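Local coordinates for protein beta-hexosaminidase (Neisseria gonorrhoeae, PDB 6JTJ) that probably cleaves terminal beta-1,4-linked N-acetylglucosamine from peptide-linked peptidoglycan fragments during cell-wall recycling, as a glycoside hydrolase of family 3, at residues M48-F54 with I72-N78; R148-E153 with G370-Q375; L167-W171 with A239-F244. All blocks are in the same frame, centred on the assembly; numbering follows the deposited sequence.

Interaction 1: residues M48-F54 with I72-N78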
loop_
_atom_site.group_PDB
_atom_site.type_symbol
_atom_site.label_atom_id
_atom_site.label_comp_id
_atom_site.label_asym_id
_atom_site.label_seq_id
_atom_site.Cartn_x
_atom_site.Cartn_y
_atom_site.Cartn_z
ATOM N N MET C 48 9.566 -11.040 -17.703
ATOM C CA MET C 48 10.022 -9.668 -17.579
ATOM C C MET C 48 10.861 -9.584 -16.317
ATOM O O MET C 48 10.400 -9.871 -15.223
ATOM C CB MET C 48 8.848 -8.699 -17.509
ATOM C CG MET C 48 9.250 -7.240 -17.366
ATOM S SD MET C 48 7.882 -6.059 -17.591
ATOM C CE MET C 48 8.098 -5.601 -19.302
ATOM N N ALA C 49 12.123 -9.238 -16.483
ATOM C CA ALA C 49 13.052 -9.237 -15.363
ATOM C C ALA C 49 13.388 -7.797 -15.039
ATOM O O ALA C 49 12.691 -6.898 -15.484
ATOM C CB ALA C 49 14.289 -10.052 -15.712
ATOM N N ASP C 50 14.438 -7.577 -14.258
ATOM C CA ASP C 50 14.861 -6.225 -13.944
ATOM C C ASP C 50 16.361 -6.201 -13.700
ATOM O O ASP C 50 17.041 -7.184 -13.930
ATOM C CB ASP C 50 14.073 -5.688 -12.747
ATOM C CG ASP C 50 14.387 -6.407 -11.465
ATOM O OD1 ASP C 50 15.257 -7.316 -11.459
ATOM O OD2 ASP C 50 13.726 -6.075 -10.455
ATOM N N ILE C 51 16.876 -5.073 -13.258
ATOM C CA ILE C 51 18.314 -4.917 -13.126
ATOM C C ILE C 51 18.628 -4.120 -11.876
ATOM O O ILE C 51 17.764 -3.446 -11.321
ATOM C CB ILE C 51 18.948 -4.308 -14.392
ATOM C CG1 ILE C 51 18.256 -3.003 -14.775
ATOM C CG2 ILE C 51 18.839 -5.308 -15.544
ATOM C CD1 ILE C 51 18.990 -2.225 -15.846
ATOM N N ALA C 52 19.876 -4.220 -11.430
ATOM C CA ALA C 52 20.236 -3.784 -10.090
ATOM C C ALA C 52 20.397 -2.288 -9.958
ATOM O O ALA C 52 19.915 -1.693 -8.989
ATOM C CB ALA C 52 21.505 -4.491 -9.649
ATOM N N ALA C 53 21.081 -1.666 -10.903
ATOM C CA ALA C 53 21.498 -0.278 -10.708
ATOM C C ALA C 53 21.503 0.521 -12.005
ATOM O O ALA C 53 20.605 0.349 -12.839
ATOM C CB ALA C 53 22.858 -0.241 -10.000
ATOM N N PHE C 54 22.488 1.396 -12.189
ATOM C CA PHE C 54 22.427 2.400 -13.251
ATOM C C PHE C 54 22.932 1.921 -14.622
ATOM O O PHE C 54 22.546 2.481 -15.649
ATOM C CB PHE C 54 23.202 3.644 -12.823
ATOM C CG PHE C 54 22.823 4.156 -11.456
ATOM C CD1 PHE C 54 21.498 4.469 -11.157
ATOM C CD2 PHE C 54 23.785 4.329 -10.473
ATOM C CE1 PHE C 54 21.143 4.940 -9.905
ATOM C CE2 PHE C 54 23.438 4.809 -9.217
ATOM C CZ PHE C 54 22.118 5.114 -8.934
ATOM N N ILE C 72 12.064 -5.856 -19.592
ATOM C CA ILE C 72 12.662 -5.369 -18.360
ATOM C C ILE C 72 11.768 -4.284 -17.761
ATOM O O ILE C 72 11.258 -3.422 -18.472
ATOM C CB ILE C 72 14.038 -4.735 -18.654
ATOM C CG1 ILE C 72 15.056 -5.806 -19.076
ATOM C CG2 ILE C 72 14.556 -3.927 -17.472
ATOM C CD1 ILE C 72 15.310 -6.885 -18.041
ATOM N N ILE C 73 11.602 -4.321 -16.445
ATOM C CA ILE C 73 10.931 -3.252 -15.723
ATOM C C ILE C 73 11.991 -2.495 -14.943
ATOM O O ILE C 73 12.822 -3.106 -14.271
ATOM C CB ILE C 73 9.789 -3.756 -14.787
ATOM C CG1 ILE C 73 9.192 -2.616 -13.957
ATOM C CG2 ILE C 73 10.282 -4.821 -13.819
ATOM C CD1 ILE C 73 7.930 -3.032 -13.222
ATOM N N LEU C 74 11.940 -1.170 -15.027
ATOM C CA LEU C 74 12.856 -0.317 -14.294
ATOM C C LEU C 74 12.200 0.309 -13.069
ATOM O O LEU C 74 10.972 0.423 -12.982
ATOM C CB LEU C 74 13.386 0.793 -15.197
ATOM C CG LEU C 74 14.180 0.316 -16.423
ATOM C CD1 LEU C 74 14.544 1.493 -17.305
ATOM C CD2 LEU C 74 15.437 -0.443 -16.010
ATOM N N PHE C 75 13.050 0.695 -12.123
ATOM C CA PHE C 75 12.635 1.271 -10.856
ATOM C C PHE C 75 13.500 2.486 -10.563
ATOM O O PHE C 75 14.427 2.789 -11.313
ATOM C CB PHE C 75 12.786 0.240 -9.743
ATOM C CG PHE C 75 11.868 -0.935 -9.892
ATOM C CD1 PHE C 75 10.548 -0.842 -9.517
ATOM C CD2 PHE C 75 12.328 -2.126 -10.429
ATOM C CE1 PHE C 75 9.705 -1.915 -9.646
ATOM C CE2 PHE C 75 11.488 -3.204 -10.574
ATOM C CZ PHE C 75 10.173 -3.100 -10.171
ATOM N N ARG C 76 13.213 3.170 -9.454
ATOM C CA ARG C 76 13.962 4.364 -9.096
ATOM C C ARG C 76 15.465 4.085 -8.912
ATOM O O ARG C 76 16.274 4.930 -9.219
ATOM C CB ARG C 76 13.396 5.019 -7.839
ATOM C CG ARG C 76 14.070 6.342 -7.489
ATOM C CD ARG C 76 13.314 7.131 -6.441
ATOM N NE ARG C 76 12.052 7.675 -6.953
ATOM C CZ ARG C 76 11.166 8.345 -6.217
ATOM N NH1 ARG C 76 11.404 8.593 -4.929
ATOM N NH2 ARG C 76 10.027 8.767 -6.760
ATOM N N ARG C 77 15.814 2.903 -8.414
ATOM C CA ARG C 77 17.222 2.525 -8.213
ATOM C C ARG C 77 18.009 2.435 -9.520
ATOM O O ARG C 77 19.237 2.396 -9.502
ATOM C CB ARG C 77 17.332 1.179 -7.490
ATOM C CG ARG C 77 16.811 0.003 -8.292
ATOM C CD ARG C 77 17.106 -1.313 -7.606
ATOM N NE ARG C 77 16.873 -2.411 -8.542
ATOM C CZ ARG C 77 15.739 -3.094 -8.645
ATOM N NH1 ARG C 77 14.708 -2.837 -7.843
ATOM N NH2 ARG C 77 15.638 -4.067 -9.539
ATOM N N ASN C 78 17.305 2.400 -10.646
ATOM C CA ASN C 78 17.943 2.375 -11.953
ATOM C C ASN C 78 18.092 3.765 -12.547
ATOM O O ASN C 78 18.514 3.900 -13.698
ATOM C CB ASN C 78 17.136 1.513 -12.917
ATOM C CG ASN C 78 16.875 0.136 -12.384
ATOM O OD1 ASN C 78 15.724 -0.281 -12.251
ATOM N ND2 ASN C 78 17.942 -0.596 -12.065
HETATM O O HOH W 1 15.311 -2.782 -12.815
#

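Interaction 2: residues R148-E153 with G370-Q375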
loop_
_atom_site.group_PDB
_atom_site.type_symbol
_atom_site.label_atom_id
_atom_site.label_comp_id
_atom_site.label_asym_id
_atom_site.label_seq_id
_atom_site.Cartn_x
_atom_site.Cartn_y
_atom_site.Cartn_z
ATOM N N ARG C 148 0.111 12.731 -22.434
ATOM C CA ARG C 148 1.101 13.156 -23.413
ATOM C C ARG C 148 2.456 13.462 -22.791
ATOM O O ARG C 148 3.500 13.027 -23.281
ATOM C CB ARG C 148 0.577 14.380 -24.171
ATOM C CG ARG C 148 1.457 14.770 -25.356
ATOM C CD ARG C 148 1.048 16.076 -26.012
ATOM N NE ARG C 148 2.065 16.460 -27.010
ATOM C CZ ARG C 148 2.219 17.675 -27.536
ATOM N NH1 ARG C 148 1.413 18.668 -27.164
ATOM N NH2 ARG C 148 3.193 17.900 -28.429
ATOM N N VAL C 149 2.449 14.245 -21.720
ATOM C CA VAL C 149 3.697 14.603 -21.062
ATOM C C VAL C 149 4.350 13.381 -20.467
ATOM O O VAL C 149 5.545 13.148 -20.635
ATOM C CB VAL C 149 3.438 15.655 -19.972
ATOM C CG1 VAL C 149 4.672 15.875 -19.111
ATOM C CG2 VAL C 149 3.009 16.968 -20.620
ATOM N N LEU C 150 3.555 12.597 -19.748
ATOM C CA LEU C 150 4.048 11.396 -19.096
ATOM C C LEU C 150 4.793 10.513 -20.095
ATOM O O LEU C 150 5.945 10.139 -19.882
ATOM C CB LEU C 150 2.841 10.657 -18.498
ATOM C CG LEU C 150 3.010 9.398 -17.661
ATOM C CD1 LEU C 150 1.697 9.175 -16.926
ATOM C CD2 LEU C 150 3.353 8.174 -18.503
ATOM N N ALA C 151 4.107 10.186 -21.179
ATOM C CA ALA C 151 4.630 9.251 -22.164
ATOM C C ALA C 151 5.811 9.838 -22.941
ATOM O O ALA C 151 6.833 9.171 -23.106
ATOM C CB ALA C 151 3.521 8.821 -23.127
ATOM N N THR C 152 5.683 11.082 -23.389
ATOM C CA THR C 152 6.714 11.683 -24.236
ATOM C C THR C 152 8.061 11.754 -23.520
ATOM O O THR C 152 9.083 11.404 -24.088
ATOM C CB THR C 152 6.310 13.077 -24.739
ATOM O OG1 THR C 152 5.054 13.009 -25.429
ATOM C CG2 THR C 152 7.370 13.614 -25.703
ATOM N N GLU C 153 8.063 12.178 -22.264
ATOM C CA GLU C 153 9.311 12.314 -21.544
ATOM C C GLU C 153 9.967 10.961 -21.365
ATOM O O GLU C 153 11.200 10.858 -21.379
ATOM C CB GLU C 153 9.085 13.014 -20.196
ATOM C CG GLU C 153 8.659 14.461 -20.355
ATOM C CD GLU C 153 8.488 15.214 -19.041
ATOM O OE1 GLU C 153 8.629 14.633 -17.957
ATOM O OE2 GLU C 153 8.186 16.416 -19.091
ATOM N N GLY C 370 4.551 23.937 -28.023
ATOM C CA GLY C 370 3.320 23.216 -27.676
ATOM C C GLY C 370 3.538 22.198 -26.576
ATOM O O GLY C 370 2.780 22.140 -25.596
ATOM N N PHE C 371 4.596 21.410 -26.730
ATOM C CA PHE C 371 4.916 20.427 -25.730
ATOM C C PHE C 371 5.419 21.054 -24.428
ATOM O O PHE C 371 5.013 20.628 -23.344
ATOM C CB PHE C 371 5.965 19.457 -26.223
ATOM C CG PHE C 371 6.228 18.389 -25.241
ATOM C CD1 PHE C 371 5.293 17.347 -25.053
ATOM C CD2 PHE C 371 7.338 18.459 -24.432
ATOM C CE1 PHE C 371 5.516 16.367 -24.120
ATOM C CE2 PHE C 371 7.551 17.493 -23.505
ATOM C CZ PHE C 371 6.654 16.445 -23.346
ATOM N N GLN C 372 6.261 22.083 -24.536
ATOM C CA GLN C 372 6.735 22.806 -23.351
ATOM C C GLN C 372 5.585 23.428 -22.555
ATOM O O GLN C 372 5.617 23.448 -21.326
ATOM C CB GLN C 372 7.778 23.861 -23.709
ATOM C CG GLN C 372 9.125 23.258 -24.032
ATOM C CD GLN C 372 10.158 24.295 -24.502
ATOM O OE1 GLN C 372 10.942 24.828 -23.722
ATOM N NE2 GLN C 372 10.134 24.589 -25.785
ATOM N N ALA C 373 4.556 23.893 -23.250
ATOM C CA ALA C 373 3.362 24.412 -22.571
ATOM C C ALA C 373 2.612 23.302 -21.847
ATOM O O ALA C 373 2.087 23.501 -20.735
ATOM C CB ALA C 373 2.451 25.091 -23.571
ATOM N N ALA C 374 2.504 22.137 -22.497
ATOM C CA ALA C 374 1.862 20.987 -21.856
ATOM C C ALA C 374 2.596 20.650 -20.569
ATOM O O ALA C 374 1.959 20.424 -19.533
ATOM C CB ALA C 374 1.832 19.791 -22.813
ATOM N N GLN C 375 3.922 20.618 -20.644
ATOM C CA GLN C 375 4.743 20.362 -19.484
ATOM C C GLN C 375 4.409 21.282 -18.327
ATOM O O GLN C 375 4.170 20.825 -17.201
ATOM C CB GLN C 375 6.221 20.504 -19.810
ATOM C CG GLN C 375 6.799 19.374 -20.621
ATOM C CD GLN C 375 8.253 19.629 -20.943
ATOM O OE1 GLN C 375 8.571 20.638 -21.520
ATOM N NE2 GLN C 375 9.124 18.711 -20.607
#

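Interaction 3: residues L167-W171 with A239-F244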
loop_
_atom_site.group_PDB
_atom_site.type_symbol
_atom_site.label_atom_id
_atom_site.label_comp_id
_atom_site.label_asym_id
_atom_site.label_seq_id
_atom_site.Cartn_x
_atom_site.Cartn_y
_atom_site.Cartn_z
ATOM N N LEU C 167 -7.440 1.752 -13.094
ATOM C CA LEU C 167 -8.860 1.747 -13.404
ATOM C C LEU C 167 -9.697 1.340 -12.201
ATOM O O LEU C 167 -10.922 1.237 -12.273
ATOM C CB LEU C 167 -9.120 0.767 -14.542
ATOM C CG LEU C 167 -8.397 1.043 -15.852
ATOM C CD1 LEU C 167 -8.746 -0.009 -16.906
ATOM C CD2 LEU C 167 -8.739 2.419 -16.383
ATOM N N ASP C 168 -9.027 1.112 -11.075
ATOM C CA ASP C 168 -9.701 0.815 -9.826
ATOM C C ASP C 168 -10.597 1.987 -9.427
ATOM O O ASP C 168 -10.251 3.149 -9.663
ATOM C CB ASP C 168 -8.666 0.573 -8.721
ATOM C CG ASP C 168 -7.695 -0.557 -9.071
ATOM O OD1 ASP C 168 -8.155 -1.634 -9.525
ATOM O OD2 ASP C 168 -6.476 -0.369 -8.837
ATOM N N LEU C 169 -11.741 1.672 -8.834
ATOM C CA LEU C 169 -12.691 2.703 -8.423
ATOM C C LEU C 169 -12.406 3.109 -6.968
ATOM O O LEU C 169 -12.077 2.279 -6.138
ATOM C CB LEU C 169 -14.124 2.186 -8.493
ATOM C CG LEU C 169 -14.596 1.525 -9.793
ATOM C CD1 LEU C 169 -16.082 1.166 -9.689
ATOM C CD2 LEU C 169 -14.357 2.438 -10.980
ATOM N N ASP C 170 -12.550 4.387 -6.683
ATOM C CA ASP C 170 -12.367 4.864 -5.345
ATOM C C ASP C 170 -13.611 4.636 -4.491
ATOM O O ASP C 170 -14.420 5.523 -4.355
ATOM C CB ASP C 170 -12.010 6.346 -5.332
ATOM C CG ASP C 170 -11.703 6.834 -3.906
ATOM O OD1 ASP C 170 -11.353 6.004 -3.040
ATOM O OD2 ASP C 170 -11.766 8.036 -3.656
ATOM N N TRP C 171 -13.734 3.442 -3.937
ATOM C CA TRP C 171 -14.808 3.117 -3.033
ATOM C C TRP C 171 -14.566 3.679 -1.627
ATOM O O TRP C 171 -15.434 3.584 -0.796
ATOM C CB TRP C 171 -14.985 1.601 -2.921
ATOM C CG TRP C 171 -15.562 0.947 -4.128
ATOM C CD1 TRP C 171 -14.892 0.222 -5.070
ATOM C CD2 TRP C 171 -16.953 0.912 -4.507
ATOM N NE1 TRP C 171 -15.768 -0.253 -6.021
ATOM C CE2 TRP C 171 -17.039 0.157 -5.704
ATOM C CE3 TRP C 171 -18.124 1.440 -3.954
ATOM C CZ2 TRP C 171 -18.262 -0.078 -6.359
ATOM C CZ3 TRP C 171 -19.350 1.195 -4.598
ATOM C CH2 TRP C 171 -19.401 0.463 -5.805
ATOM N N ALA C 239 -20.020 -2.131 -12.032
ATOM C CA ALA C 239 -19.148 -1.021 -11.642
ATOM C C ALA C 239 -17.690 -1.281 -11.996
ATOM O O ALA C 239 -17.220 -0.816 -13.044
ATOM C CB ALA C 239 -19.314 -0.728 -10.153
ATOM N N ASP C 240 -16.983 -2.039 -11.151
ATOM C CA ASP C 240 -15.505 -2.098 -11.226
ATOM C C ASP C 240 -14.983 -2.634 -12.568
ATOM O O ASP C 240 -13.961 -2.175 -13.069
ATOM C CB ASP C 240 -14.950 -2.950 -10.101
ATOM C CG ASP C 240 -15.404 -2.491 -8.723
ATOM O OD1 ASP C 240 -16.620 -2.451 -8.483
ATOM O OD2 ASP C 240 -14.545 -2.191 -7.868
ATOM N N LEU C 241 -15.717 -3.569 -13.170
ATOM C CA LEU C 241 -15.313 -4.147 -14.461
ATOM C C LEU C 241 -15.538 -3.256 -15.645
ATOM O O LEU C 241 -14.871 -3.409 -16.673
ATOM C CB LEU C 241 -16.010 -5.498 -14.703
ATOM C CG LEU C 241 -15.324 -6.677 -14.029
ATOM C CD1 LEU C 241 -16.262 -7.885 -13.954
ATOM C CD2 LEU C 241 -14.040 -7.047 -14.740
ATOM N N ALA C 242 -16.460 -2.321 -15.546
ATOM C CA ALA C 242 -16.849 -1.562 -16.735
ATOM C C ALA C 242 -15.685 -0.800 -17.368
ATOM O O ALA C 242 -15.550 -0.795 -18.591
ATOM C CB ALA C 242 -18.027 -0.646 -16.435
ATOM N N PRO C 243 -14.827 -0.154 -16.551
ATOM C CA PRO C 243 -13.688 0.553 -17.191
ATOM C C PRO C 243 -12.716 -0.381 -17.925
ATOM O O PRO C 243 -12.152 0.006 -18.941
ATOM C CB PRO C 243 -12.992 1.254 -16.023
ATOM C CG PRO C 243 -14.039 1.366 -14.957
ATOM C CD PRO C 243 -14.980 0.208 -15.136
ATOM N N PHE C 244 -12.556 -1.599 -17.424
ATOM C CA PHE C 244 -11.723 -2.576 -18.078
ATOM C C PHE C 244 -12.331 -2.991 -19.422
ATOM O O PHE C 244 -11.618 -3.023 -20.422
ATOM C CB PHE C 244 -11.490 -3.805 -17.186
ATOM C CG PHE C 244 -10.590 -3.535 -15.996
ATOM C CD1 PHE C 244 -9.222 -3.555 -16.124
ATOM C CD2 PHE C 244 -11.130 -3.261 -14.752
ATOM C CE1 PHE C 244 -8.397 -3.299 -15.040
ATOM C CE2 PHE C 244 -10.319 -3.008 -13.654
ATOM C CZ PHE C 244 -8.945 -3.005 -13.806
HETATM O O HOH W 2 -12.221 -1.176 -11.374
HETATM O O HOH W 3 -12.197 -1.359 -8.473
#

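Interaction 1: residues M48-F54 with I72-N78
Ile72, Arg77 and Asn78 bury the most surface against residues 48-54, the first by apolar packing and the other two by hydrogen bonds to main-chain carbonyls. Ile72 bridges to Ala49 in parallel register; its CD1 reaches the small Ala49 CB at 4.1 Å, while Ala49 O takes the amide N of Ile73 at 3.0 Å. Strand pairing ends there; the backbones approach again at Ala53 and Asn78, and the side chains of Arg77 and Asn78 bridge the stretch between. Arg77, extended from CG to NE, lays its guanidinium edge along residues 50-52: NH2 bonds to Ile51 O at 2.8 Å and forms a salt bridge with Asp50 OD2 at 2.9 Å, the carboxylate almost perpendicular to the guanidinium. Asn78 ND2 reaches Ile51 O from the opposite face of that carbonyl, 3.0 Å away, and spends its other N-H on Ala53 O at 2.9 Å. Its OD1 accepts from Phe75 N at 2.8 Å, which fixes the amide's rotation. Asn326 also binds Asp50 and Arg77. Ile73 touches the bound N-acetylglucosamine, beside Asp105, a predicted substrate-binding residue. The contact closes the beta-alpha-beta unit of strand 47-49, helix 58-64 and strand 69-74, with helix 82-94 packed on Ile51 and Leu74.

Interaction 2: residues R148-E153 with G370-Q375
Phe371 enters the helix 136-155 surface as a knob, its ring seated among Arg148, Val149, Thr152 and Glu153. With CG anti to the backbone N (chi1 -176°), the ring reaches across from its own helix, and CE1 comes to 3.4 Å from Thr152 CB. Thr152 is compact enough to form the floor of this hole, and its OG1 turns back to Arg148 O at 2.7 Å, so that its hydroxyl is satisfied within its own helix. Arg148 is stretched out in full along one side: a face of its guanidinium covers CB and CD1 of Phe371, NH2 lying 3.9 Å from CB, while NE sits at the ring edge. This is a single knob-into-hole contact between two steeply crossed helices, their axes 10.0 Å apart at closest approach and their crossing angle -116°. Val149 directs CG2 to the small Ala374, whose CB is 3.8 Å away. At the other end, the extended chains of Gln375 and Glu153 meet through an almost straight bond from NE2 to OE2 of 2.9 Å, reaching the carboxylate on its anti side, tilted about 30° out of the carboxylate plane. Thr119 binds the same Glu153 oxygen, and Met366 of helix 359-367 also packs on Phe371.

Interaction 3: residues L167-W171 with A239-F244
Trp171 holds Asp240 at the edge of its indole, near the ring plane, and the planes of indole and carboxylate are only 17° apart. NE1 donates to Asp240 OD2 on the syn side at 2.9 Å, tilted 27° from the carboxylate plane, a bond that gives the indole N-H a charged acceptor. Arg231 forms a salt bridge with Asp240 OD1, so the aspartate has a partner for each oxygen. A water that accepts from Leu169 N also donates to OD2, at 2.6 Å; a second water donates to both Leu167 O and Asp240 O, linking two acceptors that cannot pair directly. Beside these polar links, Leu169 packs on Ala239, Asp240 and Pro243. Its CD1 lies 3.8 Å from Ala239 CB, and CD2 touches the ring of Pro243. Leu167 closes the apolar end, its CD1 over one face of the Phe244 ring in a CH-pi contact, 4.0 Å from the centroid. Proline suits the first turn of helix 242-249, where its missing N-H costs little. Phe244 also meets Phe212 edge-to-face, beside His211, and Asp168 OD2 bonds to His211 ND1. The site is probably second-shell packing behind His211 on strand 208-212, in a family 3 TIM-barrel-type domain.

How the interactions relate
Interaction 1 comes first along the chain, closing a short loop through helix 58-64 that joins two neighbouring parallel strands. The chain then runs on through strand 101-108 to helix 136-155, where interaction 2 opens; it is completed only by helix 369-382 near the C terminus, more than two hundred residues later. Interaction 3 is nested within that long loop, bringing the segment after strand 161-162 against the start of helix 242-249. Interactions 1 and 3 lie on opposite sides of the chain's centre, their centres about 29 Å apart, while interaction 2 fastens the C-terminal helix to the outside of the domain. None of the three touches another.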